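Side-chain contacts in aminotransferase (Paracoccus denitrificans, PDB 4GRX), which probably transfers amino groups between amines and keto or aldehyde acceptors, as a class III omega-aminotransferase working with pyridoxal phosphate: residues G99-D103 and Q104-L108; E110-V113 and E114-P117. One frame throughout, in Å; residues are numbered along the deposited sequence.

Both contacts are local ones on helix 103-115, contact 1 where strand 100-102 passes into its first turn and contact 2 at its last turn, their centres about 15 Å apart. Contact 1 is mostly buried and lies against the second subunit; its chemistry is that of a helix start, with side-chain hydroxyls and the first backbone carbonyls at work. Contact 2 is only partly buried. One flank carries a weak salt bridge, the other packs inward, and the helix end gathers carbonyl oxygens round a sodium ion. Helix 339-354 and strand 122-126 flank both, and Glu110 in contact 2 also reaches the second subunit.

Contact 1 of 2, residues G99-D103 and Q104-L108; sequences GRMSD and QTVML
Met107 N donates to Asp103 O at 3.0 Å with an N-H...O angle of 142°, the first full turn of a helix that leaves strand 100-102 at 77°; one residue earlier, Val106 N reaches Ser102 O only weakly, at 3.5 Å. Ser102 holds the N-cap position, and its hydroxyl is the polar centre of the contact. OG stands between its own backbone N and carbonyl carbon and meets the hydroxyl of Thr105 in a hydrogen bond, Ser102 OG to Thr105 OG1 2.5 Å. Thr105 OG1 lies beside its own backbone N and is also hydrogen-bonded to Gly337 O, so two partners fix this buried hydroxyl. The apolar face is made by Met101, whose SD rests 3.7 Å from Val106 CG2, the two side chains crossing at about a right angle. Asp103 and Gln104 run side by side in the same direction, yet their carboxylate and amide planes stand 89° apart. The strongest polar partner of Asp103 is Arg90, which forms a salt bridge with OD2. An alanine here would remove that carboxylate and is likely to leave Arg90 without its charged mate at the start of the helix. Around the turn, Ser102 and Gln104 touch Pro339 and Ala343 of helix 339-354, while Thr105 packs on Tyr125 of strand 122-126. Trp19 of the second subunit lies against Asp103 and Met107, and strand 100-102 pairs in parallel with a strand of that subunit, carrying the sheet across the dimer interface.

Contact 2 of 2, residues E110-V113 and E114-P117; sequences EKLV and EVSP. With NA (sodium ion), chain E.
Lys111 and Glu114, at the C-terminal end of helix 103-115 in this class III, PLP-dependent aminotransferase fold, form a weak i to i+3 salt bridge, Lys111 NZ to Glu114 OE2 3.4 Å. The lysine starts with CG anti to its backbone N (chi1 179°), then bends at chi2 and chi3, which folds the chain back so that CE also lies 3.4 Å from Glu114 OE2 and CD comes 4.0 Å from Val115 CG1. Val115 spreads its methyls over the turn: CG2, set between backbone N and carbonyl carbon, lies 3.4 Å from Leu112 O, and the valine also packs on Ile349 and Met353 of helix 339-354. The other acid, Glu110, directs OE1 to Arg22 of the second subunit in a salt bridge. Among backbone bonds, Val115 N to Lys111 O is nearly straight (168° at N-H...O) and Glu114 N to Glu110 O more bent, while both from Ser116 N, the first residue to leave helical geometry, are weak. Carbonyls of Val113, Glu114 and Ser116, joined by Phe118 O and a water, bind the sodium ion. Ser116 OG donates to Val113 O at 2.8 Å, with OG tilted 24° from the plane of the Val113 carbonyl.

Contact 1 of 2, residues G99-D103 and Q104-L108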
loop_
_atom_site.group_PDB
_atom_site.type_symbol
_atom_site.label_atom_id
_atom_site.label_comp_id
_atom_site.label_asym_id
_atom_site.label_seq_id
_atom_site.Cartn_x
_atom_site.Cartn_y
_atom_site.Cartn_z
ATOM N N GLY A 99 -17.745 10.885 1.491
ATOM C CA GLY A 99 -19.154 10.493 1.418
ATOM C C GLY A 99 -19.569 9.963 0.060
ATOM O O GLY A 99 -20.758 9.877 -0.252
ATOM N N ARG A 100 -18.567 9.612 -0.738
ATOM C CA ARG A 100 -18.758 9.041 -2.056
ATOM C C ARG A 100 -17.972 7.749 -2.187
ATOM O O ARG A 100 -16.892 7.609 -1.614
ATOM C CB ARG A 100 -18.304 10.028 -3.133
ATOM C CG ARG A 100 -19.338 11.084 -3.482
ATOM C CD ARG A 100 -18.795 12.093 -4.474
ATOM N NE ARG A 100 -17.946 13.103 -3.836
ATOM C CZ ARG A 100 -16.617 13.124 -3.898
ATOM N NH1 ARG A 100 -15.968 12.189 -4.568
ATOM N NH2 ARG A 100 -15.938 14.087 -3.291
ATOM N N MET A 101 -18.535 6.814 -2.947
ATOM C CA MET A 101 -17.895 5.531 -3.273
ATOM C C MET A 101 -18.635 4.875 -4.437
ATOM O O MET A 101 -19.746 5.286 -4.781
ATOM C CB MET A 101 -17.889 4.590 -2.063
ATOM C CG MET A 101 -19.272 4.183 -1.568
ATOM S SD MET A 101 -19.182 3.246 -0.035
ATOM C CE MET A 101 -18.598 4.502 1.099
ATOM N N SER A 102 -18.016 3.863 -5.040
ATOM C CA SER A 102 -18.643 3.156 -6.149
ATOM C C SER A 102 -19.728 2.193 -5.644
ATOM O O SER A 102 -19.736 1.820 -4.465
ATOM C CB SER A 102 -17.596 2.439 -7.023
ATOM O OG SER A 102 -16.881 1.442 -6.315
ATOM N N ASP A 103 -20.661 1.830 -6.526
ATOM C CA ASP A 103 -21.637 0.765 -6.239
ATOM C C ASP A 103 -20.926 -0.552 -5.890
ATOM O O ASP A 103 -21.345 -1.305 -5.000
ATOM C CB ASP A 103 -22.644 0.580 -7.407
ATOM C CG ASP A 103 -21.978 0.467 -8.812
ATOM O OD1 ASP A 103 -20.737 0.599 -8.977
ATOM O OD2 ASP A 103 -22.740 0.251 -9.784
ATOM N N GLN A 104 -19.818 -0.773 -6.586
ATOM C CA GLN A 104 -19.083 -2.008 -6.543
ATOM C C GLN A 104 -18.461 -2.210 -5.155
ATOM O O GLN A 104 -18.380 -3.343 -4.655
ATOM C CB GLN A 104 -18.023 -1.954 -7.640
ATOM C CG GLN A 104 -17.884 -3.226 -8.453
ATOM C CD GLN A 104 -19.076 -3.528 -9.334
ATOM O OE1 GLN A 104 -19.740 -2.626 -9.857
ATOM N NE2 GLN A 104 -19.346 -4.815 -9.516
ATOM N N THR A 105 -18.048 -1.097 -4.538
ATOM C CA THR A 105 -17.556 -1.056 -3.153
ATOM C C THR A 105 -18.655 -1.503 -2.190
ATOM O O THR A 105 -18.491 -2.470 -1.452
ATOM C CB THR A 105 -17.050 0.364 -2.758
ATOM O OG1 THR A 105 -16.399 0.997 -3.877
ATOM C CG2 THR A 105 -16.072 0.301 -1.579
ATOM N N VAL A 106 -19.786 -0.810 -2.229
ATOM C CA VAL A 106 -20.933 -1.150 -1.396
ATOM C C VAL A 106 -21.262 -2.641 -1.518
ATOM O O VAL A 106 -21.664 -3.280 -0.539
ATOM C CB VAL A 106 -22.167 -0.276 -1.731
ATOM C CG1 VAL A 106 -23.315 -0.568 -0.778
ATOM C CG2 VAL A 106 -21.816 1.207 -1.681
ATOM N N MET A 107 -21.060 -3.198 -2.709
ATOM C CA MET A 107 -21.336 -4.612 -2.945
ATOM C C MET A 107 -20.362 -5.560 -2.241
ATOM O O MET A 107 -20.779 -6.471 -1.517
ATOM C CB MET A 107 -21.409 -4.904 -4.444
ATOM C CG MET A 107 -22.763 -4.598 -5.076
ATOM S SD MET A 107 -22.619 -4.624 -6.873
ATOM C CE MET A 107 -24.348 -4.452 -7.357
ATOM N N LEU A 108 -19.066 -5.336 -2.438
ATOM C CA LEU A 108 -18.052 -6.172 -1.783
ATOM C C LEU A 108 -18.128 -6.181 -0.251
ATOM O O LEU A 108 -18.133 -7.261 0.355
ATOM C CB LEU A 108 -16.647 -5.821 -2.248
ATOM C CG LEU A 108 -15.624 -6.870 -1.812
ATOM C CD1 LEU A 108 -15.818 -8.178 -2.562
ATOM C CD2 LEU A 108 -14.222 -6.333 -2.007
#

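Contact 2 of 2, residues E110-V113 and E114-P117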
loop_
_atom_site.group_PDB
_atom_site.type_symbol
_atom_site.label_atom_id
_atom_site.label_comp_id
_atom_site.label_asym_id
_atom_site.label_seq_id
_atom_site.Cartn_x
_atom_site.Cartn_y
_atom_site.Cartn_z
ATOM N N GLU A 110 -20.697 -5.767 1.637
ATOM C CA GLU A 110 -21.835 -6.626 1.937
ATOM C C GLU A 110 -21.481 -8.099 1.765
ATOM O O GLU A 110 -21.731 -8.917 2.654
ATOM C CB GLU A 110 -22.991 -6.250 1.026
ATOM C CG GLU A 110 -24.322 -6.870 1.406
ATOM C CD GLU A 110 -25.491 -6.124 0.788
ATOM O OE1 GLU A 110 -25.366 -5.700 -0.381
ATOM O OE2 GLU A 110 -26.536 -5.958 1.463
ATOM N N LYS A 111 -20.871 -8.418 0.625
ATOM C CA LYS A 111 -20.449 -9.784 0.332
ATOM C C LYS A 111 -19.452 -10.304 1.367
ATOM O O LYS A 111 -19.615 -11.415 1.893
ATOM C CB LYS A 111 -19.878 -9.879 -1.089
ATOM C CG LYS A 111 -19.385 -11.262 -1.509
ATOM C CD LYS A 111 -20.379 -12.404 -1.265
ATOM C CE LYS A 111 -21.702 -12.232 -2.004
ATOM N NZ LYS A 111 -22.369 -13.532 -2.309
ATOM N N LEU A 112 -18.442 -9.485 1.663
ATOM C CA LEU A 112 -17.385 -9.845 2.603
ATOM C C LEU A 112 -17.845 -10.135 4.034
ATOM O O LEU A 112 -17.382 -11.102 4.641
ATOM C CB LEU A 112 -16.272 -8.786 2.615
ATOM C CG LEU A 112 -15.171 -8.911 1.559
ATOM C CD1 LEU A 112 -14.227 -7.717 1.632
ATOM C CD2 LEU A 112 -14.396 -10.220 1.702
ATOM N N VAL A 113 -18.732 -9.303 4.585
ATOM C CA VAL A 113 -19.242 -9.548 5.933
ATOM C C VAL A 113 -19.978 -10.877 5.916
ATOM O O VAL A 113 -19.872 -11.678 6.845
ATOM C CB VAL A 113 -20.133 -8.392 6.443
ATOM C CG1 VAL A 113 -21.069 -8.843 7.562
ATOM C CG2 VAL A 113 -19.255 -7.233 6.899
ATOM N N GLU A 114 -20.679 -11.129 4.821
ATOM C CA GLU A 114 -21.434 -12.357 4.682
ATOM C C GLU A 114 -20.548 -13.631 4.719
ATOM O O GLU A 114 -20.768 -14.516 5.568
ATOM C CB GLU A 114 -22.277 -12.294 3.424
ATOM C CG GLU A 114 -23.261 -13.423 3.327
ATOM C CD GLU A 114 -23.461 -13.890 1.908
ATOM O OE1 GLU A 114 -24.032 -14.990 1.755
ATOM O OE2 GLU A 114 -23.055 -13.175 0.957
ATOM N N VAL A 115 -19.548 -13.703 3.829
ATOM C CA VAL A 115 -18.613 -14.850 3.779
ATOM C C VAL A 115 -17.710 -14.943 5.014
ATOM O O VAL A 115 -17.087 -15.976 5.262
ATOM C CB VAL A 115 -17.720 -14.847 2.509
ATOM C CG1 VAL A 115 -18.566 -14.882 1.245
ATOM C CG2 VAL A 115 -16.777 -13.649 2.489
ATOM N N SER A 116 -17.636 -13.850 5.768
ATOM C CA SER A 116 -16.847 -13.800 6.982
ATOM C C SER A 116 -17.572 -14.638 8.015
ATOM O O SER A 116 -18.770 -14.863 7.877
ATOM C CB SER A 116 -16.692 -12.350 7.469
ATOM O OG SER A 116 -17.623 -12.024 8.493
ATOM N N PRO A 117 -16.859 -15.111 9.045
ATOM C CA PRO A 117 -17.523 -15.822 10.139
ATOM C C PRO A 117 -18.396 -14.941 11.044
ATOM O O PRO A 117 -19.173 -15.472 11.832
ATOM C CB PRO A 117 -16.353 -16.406 10.940
ATOM C CG PRO A 117 -15.167 -15.551 10.584
ATOM C CD PRO A 117 -15.388 -15.163 9.159
HETATM NA NA NA E . -20.860 -13.507 8.139
HETATM O O HOH W 1 -21.351 -15.669 8.386
#